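Local coordinates for TATA-box-binding protein (Sulfolobus acidocaldarius, PDB 1MP9), which probably binds the TATA box promoter element near the transcription start and so helps activate archaeal genes transcribed by RNA polymerase, at residues A111-H116 / K173-I178; A11-E16 / D169-A174; L153-S156 / M160-T163; D122-L127 / D180-L185. All coordinates share one frame; numbering follows the deposited sequence.

Contact 1. Residues A111-H116 / K173-I178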
loop_
_atom_site.group_PDB
_atom_site.type_symbol
_atom_site.label_atom_id
_atom_site.label_comp_id
_atom_site.label_asym_id
_atom_site.label_seq_id
_atom_site.Cartn_x
_atom_site.Cartn_y
_atom_site.Cartn_z
ATOM N N ALA A 111 2.112 -10.841 5.671
ATOM C CA ALA A 111 1.129 -11.864 6.034
ATOM C C ALA A 111 -0.110 -11.663 5.244
ATOM O O ALA A 111 -0.324 -10.589 4.662
ATOM C CB ALA A 111 0.739 -11.760 7.535
ATOM N N SER A 112 -0.937 -12.701 5.214
ATOM C CA SER A 112 -2.230 -12.576 4.567
ATOM C C SER A 112 -3.249 -12.856 5.677
ATOM O O SER A 112 -2.892 -13.331 6.781
ATOM C CB SER A 112 -2.419 -13.585 3.434
ATOM O OG SER A 112 -2.268 -14.915 3.897
ATOM N N ALA A 113 -4.501 -12.488 5.411
ATOM C CA ALA A 113 -5.571 -12.758 6.342
ATOM C C ALA A 113 -6.846 -12.976 5.575
ATOM O O ALA A 113 -6.995 -12.513 4.430
ATOM C CB ALA A 113 -5.765 -11.613 7.316
ATOM N N ASN A 114 -7.754 -13.704 6.213
ATOM C CA ASN A 114 -9.079 -13.943 5.670
ATOM C C ASN A 114 -10.013 -13.452 6.747
ATOM O O ASN A 114 -10.082 -14.065 7.824
ATOM C CB ASN A 114 -9.348 -15.419 5.484
ATOM C CG ASN A 114 -9.605 -15.772 4.063
ATOM O OD1 ASN A 114 -8.700 -15.665 3.198
ATOM N ND2 ASN A 114 -10.844 -16.200 3.778
ATOM N N LEU A 115 -10.751 -12.385 6.467
ATOM C CA LEU A 115 -11.680 -11.848 7.464
ATOM C C LEU A 115 -12.955 -12.672 7.496
ATOM O O LEU A 115 -13.698 -12.593 8.447
ATOM C CB LEU A 115 -12.055 -10.402 7.151
ATOM C CG LEU A 115 -10.920 -9.382 7.220
ATOM C CD1 LEU A 115 -11.465 -8.010 6.806
ATOM C CD2 LEU A 115 -10.364 -9.319 8.627
ATOM N N HIS A 116 -13.207 -13.450 6.448
ATOM C CA HIS A 116 -14.415 -14.296 6.397
ATOM C C HIS A 116 -15.728 -13.555 6.406
ATOM O O HIS A 116 -16.730 -13.999 6.981
ATOM C CB HIS A 116 -14.386 -15.330 7.517
ATOM C CG HIS A 116 -13.467 -16.468 7.229
ATOM N ND1 HIS A 116 -13.815 -17.495 6.383
ATOM C CD2 HIS A 116 -12.173 -16.681 7.568
ATOM C CE1 HIS A 116 -12.774 -18.292 6.206
ATOM N NE2 HIS A 116 -11.763 -17.818 6.913
ATOM N N LYS A 173 -2.630 -7.549 15.589
ATOM C CA LYS A 173 -3.302 -6.358 16.081
ATOM C C LYS A 173 -3.920 -5.557 14.928
ATOM O O LYS A 173 -5.058 -5.074 15.007
ATOM C CB LYS A 173 -2.328 -5.431 16.796
ATOM C CG LYS A 173 -2.993 -4.115 17.202
ATOM C CD LYS A 173 -2.040 -3.243 18.017
ATOM C CE LYS A 173 -2.673 -1.879 18.359
ATOM N NZ LYS A 173 -1.677 -1.097 19.164
ATOM N N ALA A 174 -3.171 -5.410 13.851
ATOM C CA ALA A 174 -3.691 -4.651 12.718
ATOM C C ALA A 174 -4.951 -5.306 12.115
ATOM O O ALA A 174 -5.895 -4.610 11.747
ATOM C CB ALA A 174 -2.587 -4.511 11.656
ATOM N N VAL A 175 -4.962 -6.631 12.014
ATOM C CA VAL A 175 -6.112 -7.329 11.422
ATOM C C VAL A 175 -7.357 -7.129 12.285
ATOM O O VAL A 175 -8.378 -6.703 11.783
ATOM C CB VAL A 175 -5.801 -8.870 11.212
ATOM C CG1 VAL A 175 -7.055 -9.612 10.751
ATOM C CG2 VAL A 175 -4.691 -9.029 10.152
ATOM N N LYS A 176 -7.272 -7.417 13.588
ATOM C CA LYS A 176 -8.420 -7.211 14.475
ATOM C C LYS A 176 -8.861 -5.746 14.460
ATOM O O LYS A 176 -10.047 -5.460 14.538
ATOM C CB LYS A 176 -8.126 -7.607 15.943
ATOM C CG LYS A 176 -9.369 -7.333 16.841
ATOM C CD LYS A 176 -9.189 -7.561 18.343
ATOM C CE LYS A 176 -10.433 -7.038 19.168
ATOM N NZ LYS A 176 -11.729 -7.544 18.635
ATOM N N LYS A 177 -7.911 -4.821 14.384
ATOM C CA LYS A 177 -8.263 -3.405 14.383
ATOM C C LYS A 177 -9.092 -2.985 13.170
ATOM O O LYS A 177 -10.128 -2.348 13.323
ATOM C CB LYS A 177 -6.990 -2.548 14.449
ATOM C CG LYS A 177 -7.207 -1.049 14.745
ATOM C CD LYS A 177 -5.842 -0.408 15.108
ATOM C CE LYS A 177 -5.856 1.121 15.004
ATOM N NZ LYS A 177 -4.578 1.725 15.517
ATOM N N ILE A 178 -8.660 -3.334 11.960
ATOM C CA ILE A 178 -9.415 -2.922 10.799
ATOM C C ILE A 178 -10.722 -3.656 10.743
ATOM O O ILE A 178 -11.725 -3.119 10.276
ATOM C CB ILE A 178 -8.581 -3.101 9.479
ATOM C CG1 ILE A 178 -9.247 -2.346 8.325
ATOM C CG2 ILE A 178 -8.404 -4.538 9.155
ATOM C CD1 ILE A 178 -9.224 -0.861 8.477
#
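In the saddle-shaped fold of TATA-binding proteins a long helix lies across the outer, convex face of the antiparallel sheet, and Ala113, Leu115 and Val175 form one of the points where helix 168-184 rests on strand 103-114. Val175 is the helix residue that does the touching, and it uses both methyls. CG2 is the nearer to Ala113, 4.0 Å from its CB, while CG1 lies 3.9 Å from Leu115 CD2 and also borders Ala113. The valine rotamer sets this up: CG1 is anti to the backbone N (chi1 173°) and CG2 anti to the carbonyl carbon, which spreads the fork along the strand. Ala113 offers only its methyl, pointing toward the helix, and the backbones come to 7.5 Å between the CA atoms of Ala113 and Val175. Leu115 lies just past the strand and leans in with one branch, whose CD2 methyl passes alongside Val175 CG1. Ile162 of the neighbouring strand and Val13 on the other side also touch Val175. Ala113, Leu115 and Val175 are buried and every contact between the segments is carbon against carbon, which implies that shape and the exclusion of water, not directed polar bonds, hold the helix to the strand here.

Contact 2. Residues A11-E16 / D169-A174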
loop_
_atom_site.group_PDB
_atom_site.type_symbol
_atom_site.label_atom_id
_atom_site.label_comp_id
_atom_site.label_asym_id
_atom_site.label_seq_id
_atom_site.Cartn_x
_atom_site.Cartn_y
_atom_site.Cartn_z
ATOM N N ALA A 11 -11.429 -13.964 11.771
ATOM C CA ALA A 11 -10.285 -13.740 10.885
ATOM C C ALA A 11 -9.155 -14.708 11.157
ATOM O O ALA A 11 -8.868 -15.031 12.305
ATOM C CB ALA A 11 -9.790 -12.315 11.026
ATOM N N VAL A 12 -8.533 -15.180 10.083
ATOM C CA VAL A 12 -7.421 -16.115 10.141
ATOM C C VAL A 12 -6.209 -15.448 9.501
ATOM O O VAL A 12 -6.277 -14.947 8.360
ATOM C CB VAL A 12 -7.758 -17.413 9.381
ATOM C CG1 VAL A 12 -6.529 -18.343 9.347
ATOM C CG2 VAL A 12 -8.959 -18.113 10.076
ATOM N N VAL A 13 -5.108 -15.433 10.251
ATOM C CA VAL A 13 -3.876 -14.813 9.814
ATOM C C VAL A 13 -2.870 -15.878 9.385
ATOM O O VAL A 13 -2.722 -16.886 10.060
ATOM C CB VAL A 13 -3.231 -13.972 10.964
ATOM C CG1 VAL A 13 -1.850 -13.431 10.511
ATOM C CG2 VAL A 13 -4.166 -12.803 11.361
ATOM N N ASN A 14 -2.196 -15.644 8.263
ATOM C CA ASN A 14 -1.174 -16.556 7.773
ATOM C C ASN A 14 0.093 -15.763 7.439
ATOM O O ASN A 14 0.018 -14.761 6.722
ATOM C CB ASN A 14 -1.675 -17.254 6.508
ATOM C CG ASN A 14 -0.760 -18.365 6.068
ATOM O OD1 ASN A 14 -0.552 -19.334 6.807
ATOM N ND2 ASN A 14 -0.204 -18.246 4.862
ATOM N N ILE A 15 1.247 -16.187 7.949
ATOM C CA ILE A 15 2.500 -15.502 7.618
ATOM C C ILE A 15 2.972 -16.044 6.286
ATOM O O ILE A 15 3.131 -17.247 6.121
ATOM C CB ILE A 15 3.555 -15.736 8.657
ATOM C CG1 ILE A 15 3.065 -15.101 9.964
ATOM C CG2 ILE A 15 4.923 -15.113 8.187
ATOM C CD1 ILE A 15 4.058 -15.144 11.085
ATOM N N GLU A 16 3.147 -15.154 5.321
ATOM C CA GLU A 16 3.585 -15.547 3.987
ATOM C C GLU A 16 5.104 -15.476 3.859
ATOM O O GLU A 16 5.696 -16.260 3.139
ATOM C CB GLU A 16 2.962 -14.608 2.944
ATOM C CG GLU A 16 1.418 -14.597 2.920
ATOM C CD GLU A 16 0.836 -15.973 2.622
ATOM O OE1 GLU A 16 1.589 -16.836 2.145
ATOM O OE2 GLU A 16 -0.368 -16.196 2.866
ATOM N N ASP A 169 2.728 -10.215 16.663
ATOM C CA ASP A 169 1.555 -9.662 17.335
ATOM C C ASP A 169 1.064 -8.372 16.683
ATOM O O ASP A 169 -0.119 -8.068 16.738
ATOM C CB ASP A 169 1.761 -9.461 18.864
ATOM C CG ASP A 169 2.962 -8.578 19.222
ATOM O OD1 ASP A 169 3.485 -7.791 18.402
ATOM O OD2 ASP A 169 3.385 -8.676 20.382
ATOM N N GLU A 170 1.962 -7.617 16.058
ATOM C CA GLU A 170 1.535 -6.397 15.361
ATOM C C GLU A 170 0.645 -6.798 14.180
ATOM O O GLU A 170 -0.349 -6.115 13.870
ATOM C CB GLU A 170 2.735 -5.611 14.821
ATOM C CG GLU A 170 3.746 -5.210 15.866
ATOM C CD GLU A 170 4.893 -4.433 15.256
ATOM O OE1 GLU A 170 5.407 -4.829 14.188
ATOM O OE2 GLU A 170 5.279 -3.408 15.850
ATOM N N VAL A 171 1.022 -7.874 13.488
ATOM C CA VAL A 171 0.188 -8.316 12.377
ATOM C C VAL A 171 -1.209 -8.591 12.888
ATOM O O VAL A 171 -2.206 -8.078 12.332
ATOM C CB VAL A 171 0.701 -9.587 11.734
ATOM C CG1 VAL A 171 -0.359 -10.100 10.720
ATOM C CG2 VAL A 171 2.044 -9.300 11.012
ATOM N N HIS A 172 -1.300 -9.385 13.956
ATOM C CA HIS A 172 -2.609 -9.706 14.500
ATOM C C HIS A 172 -3.352 -8.505 15.034
ATOM O O HIS A 172 -4.582 -8.445 14.954
ATOM C CB HIS A 172 -2.516 -10.777 15.589
ATOM C CG HIS A 172 -2.302 -12.147 15.050
ATOM N ND1 HIS A 172 -1.056 -12.624 14.690
ATOM C CD2 HIS A 172 -3.170 -13.163 14.848
ATOM C CE1 HIS A 172 -1.168 -13.885 14.303
ATOM N NE2 HIS A 172 -2.442 -14.235 14.395
ATOM N N LYS A 173 -2.630 -7.549 15.589
ATOM C CA LYS A 173 -3.302 -6.358 16.081
ATOM C C LYS A 173 -3.920 -5.557 14.928
ATOM O O LYS A 173 -5.058 -5.074 15.007
ATOM C CB LYS A 173 -2.328 -5.431 16.796
ATOM C CG LYS A 173 -2.993 -4.115 17.202
ATOM C CD LYS A 173 -2.040 -3.243 18.017
ATOM C CE LYS A 173 -2.673 -1.879 18.359
ATOM N NZ LYS A 173 -1.677 -1.097 19.164
ATOM N N ALA A 174 -3.171 -5.410 13.851
ATOM C CA ALA A 174 -3.691 -4.651 12.718
ATOM C C ALA A 174 -4.951 -5.306 12.115
ATOM O O ALA A 174 -5.895 -4.610 11.747
ATOM C CB ALA A 174 -2.587 -4.511 11.656
HETATM O O HOH W 1 -2.089 -17.035 13.012
#
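Val13 lies over one face of the His172 imidazole, its isopropyl group crossing the ring at a slant. The Val13 CG2 methyl stands 4.0 Å from the ring centroid and 26° off the ring normal, a CH-pi contact displaced toward the CD2 side of the rim. Val13 CB lies beside it over the same rim, 3.5 Å from His172 NE2. The other branch turns to the helix residue before the histidine: Val13 CG1 meets Val171 CG1 at 3.7 Å. One valine thus straddles two consecutive residues of the helix: its CG1, anti to the backbone N (chi1 175°), reaches Val171 and the CE1 edge of the ring, while CG2 lies over the face.

The histidine is held at both nitrogens. ND1 bonds back to the carbonyl of Glu168 one turn earlier, which helps to fix the rotation of the ring, and His172 NE2 lies 3.1 Å from a water oxygen in the plane of the ring. That water also donates to Val13 O at 3.0 Å, bridging helix and strand at the margin of the apolar contact.

On the strand's other face Asn14 and Glu16 pair with each other. The Asn14 ND2 bond to Glu16 OE2 measures 2.9 Å and approaches from above the carboxylate plane; Ser112 shares the same oxygen.

Strand 12-23 runs into the first repeat, whereas the helix residues 169-174 lie in the second, so this packing ties the halves together near the middle of the sheet, as in the pseudo-symmetric TBP saddle.

Contact 3. Residues L153-S156 / M160-T163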
loop_
_atom_site.group_PDB
_atom_site.type_symbol
_atom_site.label_atom_id
_atom_site.label_comp_id
_atom_site.label_asym_id
_atom_site.label_seq_id
_atom_site.Cartn_x
_atom_site.Cartn_y
_atom_site.Cartn_z
ATOM N N LEU A 153 -3.770 -4.245 2.336
ATOM C CA LEU A 153 -4.448 -4.353 1.025
ATOM C C LEU A 153 -5.700 -5.126 1.471
ATOM O O LEU A 153 -5.579 -6.181 2.068
ATOM C CB LEU A 153 -3.640 -5.185 0.030
ATOM C CG LEU A 153 -2.214 -4.700 -0.209
ATOM C CD1 LEU A 153 -1.554 -5.577 -1.263
ATOM C CD2 LEU A 153 -2.216 -3.251 -0.705
ATOM N N ILE A 154 -6.884 -4.598 1.203
ATOM C CA ILE A 154 -8.144 -5.222 1.653
ATOM C C ILE A 154 -9.042 -5.439 0.446
ATOM O O ILE A 154 -9.382 -4.497 -0.269
ATOM C CB ILE A 154 -8.878 -4.276 2.643
ATOM C CG1 ILE A 154 -7.963 -3.981 3.846
ATOM C CG2 ILE A 154 -10.247 -4.895 3.104
ATOM C CD1 ILE A 154 -8.523 -2.787 4.678
ATOM N N PHE A 155 -9.433 -6.682 0.228
ATOM C CA PHE A 155 -10.252 -7.002 -0.923
ATOM C C PHE A 155 -11.677 -7.266 -0.506
ATOM O O PHE A 155 -11.963 -7.645 0.652
ATOM C CB PHE A 155 -9.657 -8.203 -1.661
ATOM C CG PHE A 155 -8.227 -7.990 -2.116
ATOM C CD1 PHE A 155 -7.162 -8.441 -1.344
ATOM C CD2 PHE A 155 -7.952 -7.343 -3.324
ATOM C CE1 PHE A 155 -5.835 -8.254 -1.759
ATOM C CE2 PHE A 155 -6.619 -7.146 -3.753
ATOM C CZ PHE A 155 -5.563 -7.609 -2.954
ATOM N N SER A 156 -12.582 -7.092 -1.457
ATOM C CA SER A 156 -13.998 -7.238 -1.171
ATOM C C SER A 156 -14.344 -8.621 -0.642
ATOM O O SER A 156 -15.292 -8.761 0.125
ATOM C CB SER A 156 -14.810 -6.885 -2.419
ATOM O OG SER A 156 -14.657 -7.895 -3.381
ATOM N N MET A 160 -6.941 -10.210 2.720
ATOM C CA MET A 160 -6.137 -9.039 3.028
ATOM C C MET A 160 -4.690 -9.413 2.967
ATOM O O MET A 160 -4.321 -10.583 3.176
ATOM C CB MET A 160 -6.347 -8.576 4.476
ATOM C CG MET A 160 -7.573 -7.806 4.849
ATOM S SD MET A 160 -7.538 -7.718 6.705
ATOM C CE MET A 160 -6.129 -6.618 6.974
ATOM N N VAL A 161 -3.867 -8.401 2.732
ATOM C CA VAL A 161 -2.439 -8.582 2.758
ATOM C C VAL A 161 -1.951 -7.535 3.793
ATOM O O VAL A 161 -2.409 -6.374 3.802
ATOM C CB VAL A 161 -1.809 -8.302 1.405
ATOM C CG1 VAL A 161 -0.274 -8.368 1.518
ATOM C CG2 VAL A 161 -2.280 -9.332 0.376
ATOM N N ILE A 162 -1.064 -7.942 4.679
ATOM C CA ILE A 162 -0.562 -7.014 5.688
ATOM C C ILE A 162 0.959 -6.949 5.586
ATOM O O ILE A 162 1.627 -7.986 5.666
ATOM C CB ILE A 162 -0.911 -7.480 7.119
ATOM C CG1 ILE A 162 -2.423 -7.684 7.285
ATOM C CG2 ILE A 162 -0.410 -6.444 8.128
ATOM C CD1 ILE A 162 -2.943 -9.079 6.842
ATOM N N THR A 163 1.519 -5.756 5.402
ATOM C CA THR A 163 2.970 -5.648 5.319
ATOM C C THR A 163 3.500 -4.475 6.178
ATOM O O THR A 163 2.789 -3.501 6.427
ATOM C CB THR A 163 3.438 -5.476 3.822
ATOM O OG1 THR A 163 4.862 -5.397 3.762
ATOM C CG2 THR A 163 2.874 -4.174 3.211
#
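Leu153 and Val161 reach each other through two different first torsions. Leu153 has CG anti to its carbonyl carbon (chi1 -56°), whereas Val161 has CG1 anti to its backbone N (chi1 174°); both then rise from the same face of the sheet, side by side. Leu153 CD1 comes to 3.8 Å from Val161 CB, on the methine side of that carbon and nearly equidistant from the two methyls.

Ile154 and Met160 repeat the pattern on the face turned to helix 168-184. Ile154 CG1 and Met160 CG are both anti to their carbonyl carbons, and they lie 4.0 Å apart. Ile178 of the helix touches both residues, and Leu115 packs against Met160.

Phe155 leans toward the other strand and presents the edge of its ring, with CE1 4.3 Å from Val161 CG2. Lys159, at the start of the second strand, makes a cation-pi contact with this ring.

Backbone bonds fix the register. Leu153 N donates to Val161 O at 2.9 Å, and Val161 N returns a bond of the same length to Leu153 O. Leu153 O also takes a CA-H contact from Met160 CA at 3.1 Å. Leu153 with Val161 is therefore a hydrogen-bonded antiparallel pair and Ile154 with Met160 a non-hydrogen-bonded one.

On the Leu153 face, Ile142 and Gln137 of the second subunit pack against Leu153 and Val161. This is a beta hairpin of the second TBP repeat, with one face under the helix and the other on the concave side of the saddle, the surface that in TBP relatives receives DNA.

Contact 4. Residues D122-L127 / D180-L185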
loop_
_atom_site.group_PDB
_atom_site.type_symbol
_atom_site.label_atom_id
_atom_site.label_comp_id
_atom_site.label_asym_id
_atom_site.label_seq_id
_atom_site.Cartn_x
_atom_site.Cartn_y
_atom_site.Cartn_z
ATOM N N ASP A 122 -16.498 0.310 -1.546
ATOM C CA ASP A 122 -17.037 1.619 -1.959
ATOM C C ASP A 122 -17.474 2.375 -0.711
ATOM O O ASP A 122 -17.213 3.574 -0.579
ATOM C CB ASP A 122 -18.274 1.465 -2.860
ATOM C CG ASP A 122 -17.937 1.016 -4.284
ATOM O OD1 ASP A 122 -17.257 1.752 -5.029
ATOM O OD2 ASP A 122 -18.382 -0.079 -4.683
ATOM N N LYS A 123 -18.132 1.670 0.207
ATOM C CA LYS A 123 -18.603 2.300 1.428
ATOM C C LYS A 123 -17.481 2.585 2.404
ATOM O O LYS A 123 -17.438 3.673 2.993
ATOM C CB LYS A 123 -19.658 1.439 2.110
ATOM C CG LYS A 123 -20.280 2.097 3.335
ATOM C CD LYS A 123 -21.367 1.211 3.922
ATOM C CE LYS A 123 -22.048 1.901 5.117
ATOM N NZ LYS A 123 -23.127 1.059 5.661
ATOM N N ALA A 124 -16.588 1.609 2.592
ATOM C CA ALA A 124 -15.461 1.773 3.492
ATOM C C ALA A 124 -14.537 2.918 3.017
ATOM O O ALA A 124 -13.986 3.677 3.840
ATOM C CB ALA A 124 -14.645 0.432 3.596
ATOM N N ALA A 125 -14.376 3.039 1.702
ATOM C CA ALA A 125 -13.498 4.061 1.136
ATOM C C ALA A 125 -13.847 5.471 1.593
ATOM O O ALA A 125 -12.964 6.310 1.722
ATOM C CB ALA A 125 -13.518 4.010 -0.363
ATOM N N PHE A 126 -15.123 5.746 1.825
ATOM C CA PHE A 126 -15.484 7.075 2.257
ATOM C C PHE A 126 -15.775 7.216 3.743
ATOM O O PHE A 126 -16.094 8.304 4.197
ATOM C CB PHE A 126 -16.655 7.576 1.427
ATOM C CG PHE A 126 -16.293 7.827 -0.003
ATOM C CD1 PHE A 126 -16.999 7.204 -1.035
ATOM C CD2 PHE A 126 -15.184 8.609 -0.316
ATOM C CE1 PHE A 126 -16.597 7.348 -2.371
ATOM C CE2 PHE A 126 -14.760 8.763 -1.655
ATOM C CZ PHE A 126 -15.469 8.126 -2.684
ATOM N N LEU A 127 -15.688 6.138 4.514
ATOM C CA LEU A 127 -15.928 6.268 5.941
ATOM C C LEU A 127 -14.648 6.027 6.760
ATOM O O LEU A 127 -14.565 6.403 7.934
ATOM C CB LEU A 127 -17.056 5.329 6.394
ATOM C CG LEU A 127 -18.415 5.474 5.659
ATOM C CD1 LEU A 127 -19.365 4.390 6.172
ATOM C CD2 LEU A 127 -19.035 6.870 5.843
ATOM N N ASP A 180 -12.580 -4.581 13.360
ATOM C CA ASP A 180 -13.456 -3.880 14.290
ATOM C C ASP A 180 -13.910 -2.551 13.718
ATOM O O ASP A 180 -15.069 -2.176 13.866
ATOM C CB ASP A 180 -12.720 -3.645 15.607
ATOM C CG ASP A 180 -12.540 -4.914 16.397
ATOM O OD1 ASP A 180 -11.650 -4.972 17.286
ATOM O OD2 ASP A 180 -13.293 -5.866 16.126
ATOM N N LYS A 181 -13.018 -1.830 13.051
ATOM C CA LYS A 181 -13.443 -0.567 12.481
ATOM C C LYS A 181 -14.440 -0.821 11.328
ATOM O O LYS A 181 -15.449 -0.122 11.208
ATOM C CB LYS A 181 -12.232 0.249 11.996
ATOM C CG LYS A 181 -12.599 1.622 11.376
ATOM C CD LYS A 181 -13.377 2.551 12.357
ATOM C CE LYS A 181 -12.806 3.974 12.327
ATOM N NZ LYS A 181 -13.677 5.005 13.014
ATOM N N LEU A 182 -14.177 -1.826 10.491
ATOM C CA LEU A 182 -15.110 -2.095 9.411
ATOM C C LEU A 182 -16.494 -2.488 9.956
ATOM O O LEU A 182 -17.520 -2.098 9.388
ATOM C CB LEU A 182 -14.548 -3.168 8.471
ATOM C CG LEU A 182 -13.332 -2.682 7.687
ATOM C CD1 LEU A 182 -12.601 -3.902 7.065
ATOM C CD2 LEU A 182 -13.752 -1.660 6.617
ATOM N N VAL A 183 -16.531 -3.235 11.057
ATOM C CA VAL A 183 -17.823 -3.640 11.660
ATOM C C VAL A 183 -18.491 -2.385 12.214
ATOM O O VAL A 183 -19.683 -2.130 12.013
ATOM C CB VAL A 183 -17.598 -4.649 12.830
ATOM C CG1 VAL A 183 -18.886 -4.859 13.636
ATOM C CG2 VAL A 183 -17.121 -6.008 12.266
ATOM N N GLU A 184 -17.698 -1.573 12.891
ATOM C CA GLU A 184 -18.214 -0.338 13.480
ATOM C C GLU A 184 -18.879 0.546 12.413
ATOM O O GLU A 184 -19.983 1.061 12.616
ATOM C CB GLU A 184 -17.056 0.385 14.166
ATOM C CG GLU A 184 -17.429 1.466 15.128
ATOM C CD GLU A 184 -16.434 2.603 15.064
ATOM O OE1 GLU A 184 -15.209 2.326 15.078
ATOM O OE2 GLU A 184 -16.873 3.769 14.982
ATOM N N LEU A 185 -18.228 0.692 11.265
ATOM C CA LEU A 185 -18.753 1.507 10.166
ATOM C C LEU A 185 -19.808 0.751 9.337
ATOM O O LEU A 185 -20.306 1.274 8.341
ATOM C CB LEU A 185 -17.607 1.948 9.249
ATOM C CG LEU A 185 -16.492 2.814 9.884
ATOM C CD1 LEU A 185 -15.297 2.880 8.936
ATOM C CD2 LEU A 185 -17.044 4.249 10.194
#
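Apolar packing carries most of the contact, which sets Ala124 and Leu127 against Leu182 and, just beyond its helix, Leu185. Ala124 CB meets Leu182 CD2 at 3.8 Å, a single methyl against the end of one leucine branch. One turn further along, Leu185 spreads its two methyls over Leu127: CD1 lies 3.9 Å from Leu127 CB and CD2 follows at 4.0 Å from the same atom. Leu185 CG is anti to its carbonyl carbon (chi1 -61°), a setting that turns the fork toward Leu127. Its CD1 also rests 3.7 Å from Leu127 O, so the methyl covers part of the backbone as well as the side chain.

Polar groups lie at the margin. Lys123 stretches out fully beyond CG, and its CE passes 3.7 Å from Leu185 O. The ammonium group goes on to the carbonyl oxygens of Asp186 and of Gln46 of the second subunit, which accept hydrogen bonds from it. Lys181 and Glu184 form a long salt bridge within their own helix.

Helix 121-127 thus packs against the C-terminal end of helix 168-184, far from the centre of the chain. Val188 of the short strand 188-189 touches Leu182, Leu128 touches Leu185, and Phe47 of the second subunit packs on Lys123 and Leu127, which places helix 121-127 at the subunit interface.

In the fold
Helix 168-184 unites three of the contacts: contact 2 uses its beginning, contact 1 its middle and contact 4 its end. Contacts 1 and 2 share Lys173 and Ala174, and their centres lie about 6 Å apart; their strands, 103-114 and 12-23, are neighbours in the sheet. Contact 3, about 8 Å from contact 1 between centres, holds the next strands in order, 159-165 and 150-154, and is nested in the chain loops closed by the other three. Contact 4 lies about 14 Å between centres from both contact 1 and contact 3. Together they describe the second repeat as a sheet backed by one long helix, with helix 121-127 packed at its end, joined through contact 2 to the first strand of the chain.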